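Local structure of ECXA (Escherichia coli, 4L63) at residues A[105-108]-A[114-117]; A[162-165]-A[169-172]; A[195-200]-A[228-233]. The protein probably acts as a zinc-dependent metallopeptidase of the metzincin type, cleaving peptide bonds with the help of a histidine-bound zinc ion. All blocks are in the same frame, centred on the assembly; numbering follows the deposited sequence.

Contact 1. Residues A[105-108]-A[114-117]; sequences STIF and SRTR
S105 to I107 and R115 to R117 are the two arms of an antiparallel beta hairpin, strands 104-107 and 115-119, and strand 104-107 is outermost in the five-stranded sheet of this chain. Four backbone bonds join them in two hydrogen-bonded pairs. For S105 with R117, R117 N reaches S105 O at 2.8 Å; for I107 with R115, I107 N reaches R115 O at 2.7 Å. Between these pairs lies the non-hydrogen-bonded pair T106 and T116, where T106 CA comes to 3.2 Å from R115 O in a CA-H...O contact.

One side-chain bond is added on the face of T106 and T116. T116 OG1 donates to T106 OG1 over 2.7 Å, and T106 OG1 is also hydrogen-bonded to E161 of helix 146-165. I165 of that helix packs against both threonines.

On the face of S105, I107, R115 and R117 the guanidinium groups lie against aliphatic carbons in van der Waals contact. R117 begins with CG wedged between backbone N and carbonyl carbon (chi1 65°), then runs extended, bringing one guanidinium face over S105 CB, 3.3 Å from NE; its NH2 bonds T96. I107 CD1 instead touches the edge of the R115 guanidinium, 3.3 Å from NH1.

The two-bond grip on T106 OG1 thus ties the hairpin to the zinc-binding helix, while the arginine face is the more exposed one.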
loop_
_atom_site.group_PDB
_atom_site.type_symbol
_atom_site.label_atom_id
_atom_site.label_comp_id
_atom_site.label_asym_id
_atom_site.label_seq_id
_atom_site.Cartn_x
_atom_site.Cartn_y
_atom_site.Cartn_z
ATOM N N SER A 105 7.951 29.780 15.416
ATOM C CA SER A 105 8.197 30.183 14.034
ATOM C C SER A 105 9.594 29.759 13.567
ATOM O O SER A 105 10.566 29.866 14.322
ATOM C CB SER A 105 8.028 31.700 13.895
ATOM O OG SER A 105 8.245 32.130 12.565
ATOM N N THR A 106 9.694 29.287 12.326
ATOM C CA THR A 106 10.976 28.841 11.776
ATOM C C THR A 106 11.198 29.343 10.352
ATOM O O THR A 106 10.297 29.276 9.511
ATOM C CB THR A 106 11.087 27.292 11.781
ATOM O OG1 THR A 106 11.150 26.819 13.131
ATOM C CG2 THR A 106 12.328 26.824 11.032
ATOM N N ILE A 107 12.399 29.846 10.084
ATOM C CA ILE A 107 12.803 30.184 8.725
ATOM C C ILE A 107 13.734 29.119 8.154
ATOM O O ILE A 107 14.865 28.965 8.615
ATOM C CB ILE A 107 13.523 31.539 8.654
ATOM C CG1 ILE A 107 12.617 32.667 9.144
ATOM C CG2 ILE A 107 14.000 31.809 7.234
ATOM C CD1 ILE A 107 13.235 34.050 8.952
ATOM N N PHE A 108 13.260 28.387 7.150
ATOM C CA PHE A 108 14.089 27.386 6.487
ATOM C C PHE A 108 14.980 28.049 5.452
ATOM O O PHE A 108 14.495 28.621 4.473
ATOM C CB PHE A 108 13.233 26.302 5.826
ATOM C CG PHE A 108 14.040 25.193 5.195
ATOM C CD1 PHE A 108 14.623 24.208 5.978
ATOM C CD2 PHE A 108 14.214 25.137 3.821
ATOM C CE1 PHE A 108 15.362 23.184 5.400
ATOM C CE2 PHE A 108 14.945 24.116 3.236
ATOM C CZ PHE A 108 15.525 23.140 4.028
ATOM N N SER A 114 19.258 28.332 8.992
ATOM C CA SER A 114 17.858 28.220 9.371
ATOM C C SER A 114 17.677 28.695 10.806
ATOM O O SER A 114 18.489 28.377 11.680
ATOM C CB SER A 114 17.373 26.777 9.215
ATOM O OG SER A 114 17.259 26.439 7.845
ATOM N N ARG A 115 16.626 29.472 11.047
ATOM C CA ARG A 115 16.413 30.050 12.363
ATOM C C ARG A 115 15.062 29.665 12.947
ATOM O O ARG A 115 14.027 29.772 12.286
ATOM C CB ARG A 115 16.544 31.577 12.305
ATOM C CG ARG A 115 17.329 32.100 11.106
ATOM C CD ARG A 115 17.388 33.621 11.104
ATOM N NE ARG A 115 16.060 34.224 10.995
ATOM C CZ ARG A 115 15.760 35.449 11.418
ATOM N NH1 ARG A 115 14.526 35.916 11.286
ATOM N NH2 ARG A 115 16.693 36.207 11.976
ATOM N N THR A 116 15.083 29.205 14.192
ATOM C CA THR A 116 13.859 28.912 14.920
ATOM C C THR A 116 13.696 29.866 16.095
ATOM O O THR A 116 14.608 30.027 16.904
ATOM C CB THR A 116 13.838 27.465 15.438
ATOM O OG1 THR A 116 13.543 26.574 14.355
ATOM C CG2 THR A 116 12.780 27.300 16.518
ATOM N N ARG A 117 12.533 30.502 16.186
ATOM C CA ARG A 117 12.255 31.382 17.312
ATOM C C ARG A 117 11.056 30.893 18.127
ATOM O O ARG A 117 10.059 30.417 17.580
ATOM C CB ARG A 117 12.028 32.818 16.826
ATOM C CG ARG A 117 10.802 33.002 15.960
ATOM C CD ARG A 117 10.665 34.435 15.485
ATOM N NE ARG A 117 9.439 34.609 14.715
ATOM C CZ ARG A 117 8.263 34.905 15.260
ATOM N NH1 ARG A 117 7.189 35.041 14.498
ATOM N NH2 ARG A 117 8.159 35.059 16.572
#

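Contact 2. Residues A[162-165]-A[169-172]; sequences IGHI and LHNN. With ZN (zinc ion), chain G.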
loop_
_atom_site.group_PDB
_atom_site.type_symbol
_atom_site.label_atom_id
_atom_site.label_comp_id
_atom_site.label_asym_id
_atom_site.label_seq_id
_atom_site.Cartn_x
_atom_site.Cartn_y
_atom_site.Cartn_z
ATOM N N ILE A 162 11.345 21.966 14.851
ATOM C CA ILE A 162 12.422 21.081 14.386
ATOM C C ILE A 162 12.061 20.421 13.049
ATOM O O ILE A 162 12.902 20.271 12.161
ATOM C CB ILE A 162 12.734 19.943 15.395
ATOM C CG1 ILE A 162 13.018 20.478 16.800
ATOM C CG2 ILE A 162 13.914 19.114 14.909
ATOM C CD1 ILE A 162 14.292 21.234 16.933
ATOM N N GLY A 163 10.805 20.009 12.921
ATOM C CA GLY A 163 10.317 19.456 11.667
ATOM C C GLY A 163 10.597 20.403 10.510
ATOM O O GLY A 163 11.048 19.976 9.443
ATOM N N HIS A 164 10.353 21.695 10.738
ATOM C CA HIS A 164 10.588 22.729 9.737
ATOM C C HIS A 164 12.082 22.892 9.445
ATOM O O HIS A 164 12.484 23.055 8.290
ATOM C CB HIS A 164 9.997 24.061 10.203
ATOM C CG HIS A 164 8.503 24.119 10.131
ATOM N ND1 HIS A 164 7.792 23.605 9.067
ATOM C CD2 HIS A 164 7.584 24.631 10.983
ATOM C CE1 HIS A 164 6.501 23.798 9.268
ATOM N NE2 HIS A 164 6.347 24.415 10.425
ATOM N N ILE A 165 12.899 22.860 10.498
ATOM C CA ILE A 165 14.356 22.899 10.338
ATOM C C ILE A 165 14.796 21.778 9.402
ATOM O O ILE A 165 15.662 21.970 8.545
ATOM C CB ILE A 165 15.093 22.757 11.687
ATOM C CG1 ILE A 165 14.853 23.983 12.565
ATOM C CG2 ILE A 165 16.596 22.587 11.469
ATOM C CD1 ILE A 165 15.412 25.252 11.982
ATOM N N LEU A 169 7.102 20.731 5.822
ATOM C CA LEU A 169 6.118 21.803 5.880
ATOM C C LEU A 169 4.893 21.260 6.608
ATOM O O LEU A 169 5.005 20.282 7.350
ATOM C CB LEU A 169 5.784 22.302 4.473
ATOM C CG LEU A 169 7.000 22.883 3.728
ATOM C CD1 LEU A 169 6.709 23.051 2.248
ATOM C CD2 LEU A 169 7.442 24.217 4.333
ATOM N N HIS A 170 3.731 21.878 6.413
ATOM C CA HIS A 170 2.516 21.385 7.065
ATOM C C HIS A 170 1.788 20.361 6.217
ATOM O O HIS A 170 1.903 20.374 4.994
ATOM C CB HIS A 170 1.565 22.535 7.374
ATOM C CG HIS A 170 2.124 23.525 8.344
ATOM N ND1 HIS A 170 1.980 24.884 8.181
ATOM C CD2 HIS A 170 2.828 23.351 9.486
ATOM C CE1 HIS A 170 2.578 25.509 9.180
ATOM N NE2 HIS A 170 3.095 24.601 9.987
ATOM N N ASN A 171 1.002 19.513 6.876
ATOM C CA ASN A 171 0.297 18.411 6.205
ATOM C C ASN A 171 -0.529 18.850 5.004
ATOM O O ASN A 171 -0.650 18.106 4.028
ATOM C CB ASN A 171 -0.596 17.667 7.209
ATOM C CG ASN A 171 -1.842 18.455 7.603
ATOM O OD1 ASN A 171 -1.749 19.566 8.119
ATOM N ND2 ASN A 171 -3.019 17.846 7.412
ATOM N N ASN A 172 -1.086 20.058 5.058
ATOM C CA ASN A 172 -2.017 20.481 4.021
ATOM C C ASN A 172 -1.416 21.461 3.023
ATOM O O ASN A 172 -2.148 22.183 2.331
ATOM C CB ASN A 172 -3.273 21.099 4.657
ATOM C CG ASN A 172 -2.947 22.225 5.637
ATOM O OD1 ASN A 172 -1.817 22.725 5.684
ATOM N ND2 ASN A 172 -3.953 22.649 6.404
HETATM ZN ZN ZN G . 4.511 25.044 11.450
HETATM O O HOH W 1 5.238 27.013 12.791
#
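H164 and H170 meet at the zinc ion, as the second and third histidines of the metzincin signature HExxHxxGxxH. H164 comes from the end of helix 146-165, H170 from the loop that follows, and H160, one turn back on the helix, is the third protein ligand. Both rings bind through NE2: H164 NE2 lies 2.2 Å and H170 NE2 2.1 Å from the zinc ion, and a water completes the ligands found in the model, its oxygen 2.5 Å from the zinc ion.

The two side chains leave the backbone alike, CG anti to the carbonyl carbon and beside the backbone N. They differ at the next bond: chi2 is -42° in H164 and 138° in H170, half a turn apart, which exchanges the places of ND1 and CD2. Each ND1 is thereby set for its own partner. H164 ND1 is hydrogen-bonded to the backbone O of L168, H170 ND1 to the carboxylate of E173. With NE2 on the metal and ND1 held, each ring is fixed in rotation about its CB-CG bond, and E173 may also strengthen H170 as an electron donor to the zinc.

The rings are inclined to each other at 72°, with centroids 4.9 Å apart. H170 NE2 sits at the edge of the H164 ring, 3.3 Å from H164 NE2, a closeness imposed by the shared metal. M199 packs against H164 as well, and L169 CA meets the H164 ring edge at 4.0 Å from CE1.

Contact 3. Residues A[195-200]-A[228-233]; sequences APSIML and RNDIEG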
loop_
_atom_site.group_PDB
_atom_site.type_symbol
_atom_site.label_atom_id
_atom_site.label_comp_id
_atom_site.label_asym_id
_atom_site.label_seq_id
_atom_site.Cartn_x
_atom_site.Cartn_y
_atom_site.Cartn_z
ATOM N N ALA A 195 0.047 7.499 14.583
ATOM C CA ALA A 195 -0.445 8.741 15.178
ATOM C C ALA A 195 -0.509 9.856 14.136
ATOM O O ALA A 195 0.182 9.793 13.121
ATOM C CB ALA A 195 0.448 9.154 16.343
ATOM N N PRO A 196 -1.340 10.883 14.381
ATOM C CA PRO A 196 -1.277 12.057 13.497
ATOM C C PRO A 196 0.119 12.684 13.457
ATOM O O PRO A 196 0.877 12.603 14.436
ATOM C CB PRO A 196 -2.294 13.031 14.118
ATOM C CG PRO A 196 -2.519 12.529 15.523
ATOM C CD PRO A 196 -2.361 11.032 15.432
ATOM N N SER A 197 0.458 13.290 12.323
ATOM C CA SER A 197 1.733 13.984 12.178
ATOM C C SER A 197 1.823 15.137 13.172
ATOM O O SER A 197 0.827 15.781 13.482
ATOM C CB SER A 197 1.899 14.506 10.749
ATOM O OG SER A 197 3.085 15.270 10.609
ATOM N N ILE A 198 3.025 15.388 13.674
ATOM C CA ILE A 198 3.252 16.526 14.543
ATOM C C ILE A 198 3.424 17.789 13.688
ATOM O O ILE A 198 3.554 18.899 14.209
ATOM C CB ILE A 198 4.478 16.285 15.455
ATOM C CG1 ILE A 198 4.477 17.269 16.635
ATOM C CG2 ILE A 198 5.768 16.293 14.635
ATOM C CD1 ILE A 198 5.410 16.879 17.766
ATOM N N MET A 199 3.392 17.614 12.366
ATOM C CA MET A 199 3.463 18.752 11.443
ATOM C C MET A 199 2.092 19.142 10.900
ATOM O O MET A 199 2.001 19.800 9.859
ATOM C CB MET A 199 4.400 18.447 10.277
ATOM C CG MET A 199 5.785 18.002 10.705
ATOM S SD MET A 199 6.562 19.231 11.782
ATOM C CE MET A 199 6.699 20.650 10.676
ATOM N N LEU A 200 1.035 18.717 11.586
ATOM C CA LEU A 200 -0.308 19.213 11.294
ATOM C C LEU A 200 -0.292 20.736 11.276
ATOM O O LEU A 200 0.393 21.363 12.083
ATOM C CB LEU A 200 -1.316 18.721 12.331
ATOM C CG LEU A 200 -1.679 17.238 12.293
ATOM C CD1 LEU A 200 -2.745 16.938 13.344
ATOM C CD2 LEU A 200 -2.134 16.817 10.901
ATOM N N ARG A 228 5.446 7.981 12.472
ATOM C CA ARG A 228 6.203 7.130 11.558
ATOM C C ARG A 228 6.448 7.846 10.234
ATOM O O ARG A 228 7.572 7.877 9.736
ATOM C CB ARG A 228 5.485 5.806 11.285
ATOM C CG ARG A 228 6.291 4.890 10.363
ATOM C CD ARG A 228 5.416 4.234 9.308
ATOM N NE ARG A 228 6.184 3.416 8.372
ATOM C CZ ARG A 228 6.426 3.762 7.108
ATOM N NH1 ARG A 228 5.954 4.917 6.629
ATOM N NH2 ARG A 228 7.129 2.953 6.325
ATOM N N ASN A 229 5.401 8.435 9.666
ATOM C CA ASN A 229 5.558 9.105 8.377
ATOM C C ASN A 229 6.413 10.371 8.484
ATOM O O ASN A 229 7.146 10.697 7.546
ATOM C CB ASN A 229 4.195 9.429 7.758
ATOM C CG ASN A 229 3.491 8.185 7.237
ATOM O OD1 ASN A 229 4.015 7.082 7.355
ATOM N ND2 ASN A 229 2.316 8.358 6.644
ATOM N N ASP A 230 6.322 11.082 9.609
ATOM C CA ASP A 230 7.190 12.243 9.842
ATOM C C ASP A 230 8.662 11.840 9.743
ATOM O O ASP A 230 9.472 12.531 9.122
ATOM C CB ASP A 230 6.932 12.863 11.219
ATOM C CG ASP A 230 5.624 13.624 11.292
ATOM O OD1 ASP A 230 5.103 14.047 10.236
ATOM O OD2 ASP A 230 5.117 13.800 12.422
ATOM N N ILE A 231 8.995 10.715 10.365
ATOM C CA ILE A 231 10.365 10.205 10.373
ATOM C C ILE A 231 10.807 9.815 8.963
ATOM O O ILE A 231 11.903 10.157 8.533
ATOM C CB ILE A 231 10.504 8.987 11.317
ATOM C CG1 ILE A 231 10.232 9.395 12.767
ATOM C CG2 ILE A 231 11.871 8.349 11.179
ATOM C CD1 ILE A 231 11.181 10.459 13.312
ATOM N N GLU A 232 9.948 9.106 8.237
ATOM C CA GLU A 232 10.249 8.746 6.856
ATOM C C GLU A 232 10.369 9.985 5.960
ATOM O O GLU A 232 11.150 9.990 4.999
ATOM C CB GLU A 232 9.178 7.800 6.304
ATOM C CG GLU A 232 9.222 6.416 6.927
ATOM C CD GLU A 232 10.606 5.800 6.865
ATOM O OE1 GLU A 232 11.188 5.740 5.762
ATOM O OE2 GLU A 232 11.115 5.380 7.925
ATOM N N GLY A 233 9.596 11.024 6.278
ATOM C CA GLY A 233 9.659 12.277 5.547
ATOM C C GLY A 233 11.049 12.890 5.638
ATOM O O GLY A 233 11.614 13.332 4.637
#
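D230, on helix 228-239, holds S197 and I198 through both oxygens of its carboxylate, and so anchors the Met-turn of the metzincin fold, here a type I beta turn from S197 to L200. S197 OG donates to D230 OD1 over 2.4 Å, very short and doubtful in its exact value. I198 N donates to D230 OD2 over 2.9 Å, nearly straight at 161°, and meets the syn lone pair of that oxygen. OD2 takes a second bond from S227 N, which helps set the carboxylate's rotation.

A chi1 of 176° turns the S197 hydroxyl away from its backbone N, where it gives its proton to D230 and accepts M199 N at 2.9 Å, an ST turn that stiffens the start of the bend. The buried aspartate is therefore met by a hydroxyl and two backbone N-H groups, which probably stabilise its negative charge.

Beyond these bonds the two segments touch little; Y207 and K159 pack on I198, V12 on D230. I198 CG2 lies 3.4 Å from D230 OD2, the two side chains crossing at about a right angle, and I198 O accepts a bond from ND1 of the zinc ligand H160. M199 starts toward the helix, then folds back at chi2 and chi3, packing its CE methyl against H164; H160 also touches the side chain. Its CG remains as the nearest point to the aspartate, 4.0 Å from D230 OD1.

Contacts 2 and 3 are buried near the middle of the chain; contact 1 is only partly buried, with the face of I107 and R115 exposed. Helix 146-165 joins them. Its last turn, part of contact 2, meets contact 1 where F108 CD1 packs 3.4 Å from H164 O. From contact 3, M199 CE packs 3.5 Å from H164 CE1, and M199 O probably bonds N171 N. Contacts 1 and 3 do not touch, their centres about 19 Å apart. The chemistry changes accordingly: repeated backbone bonding in the hairpin, metal coordination at the zinc ion, and one buried carboxylate gripping a turn.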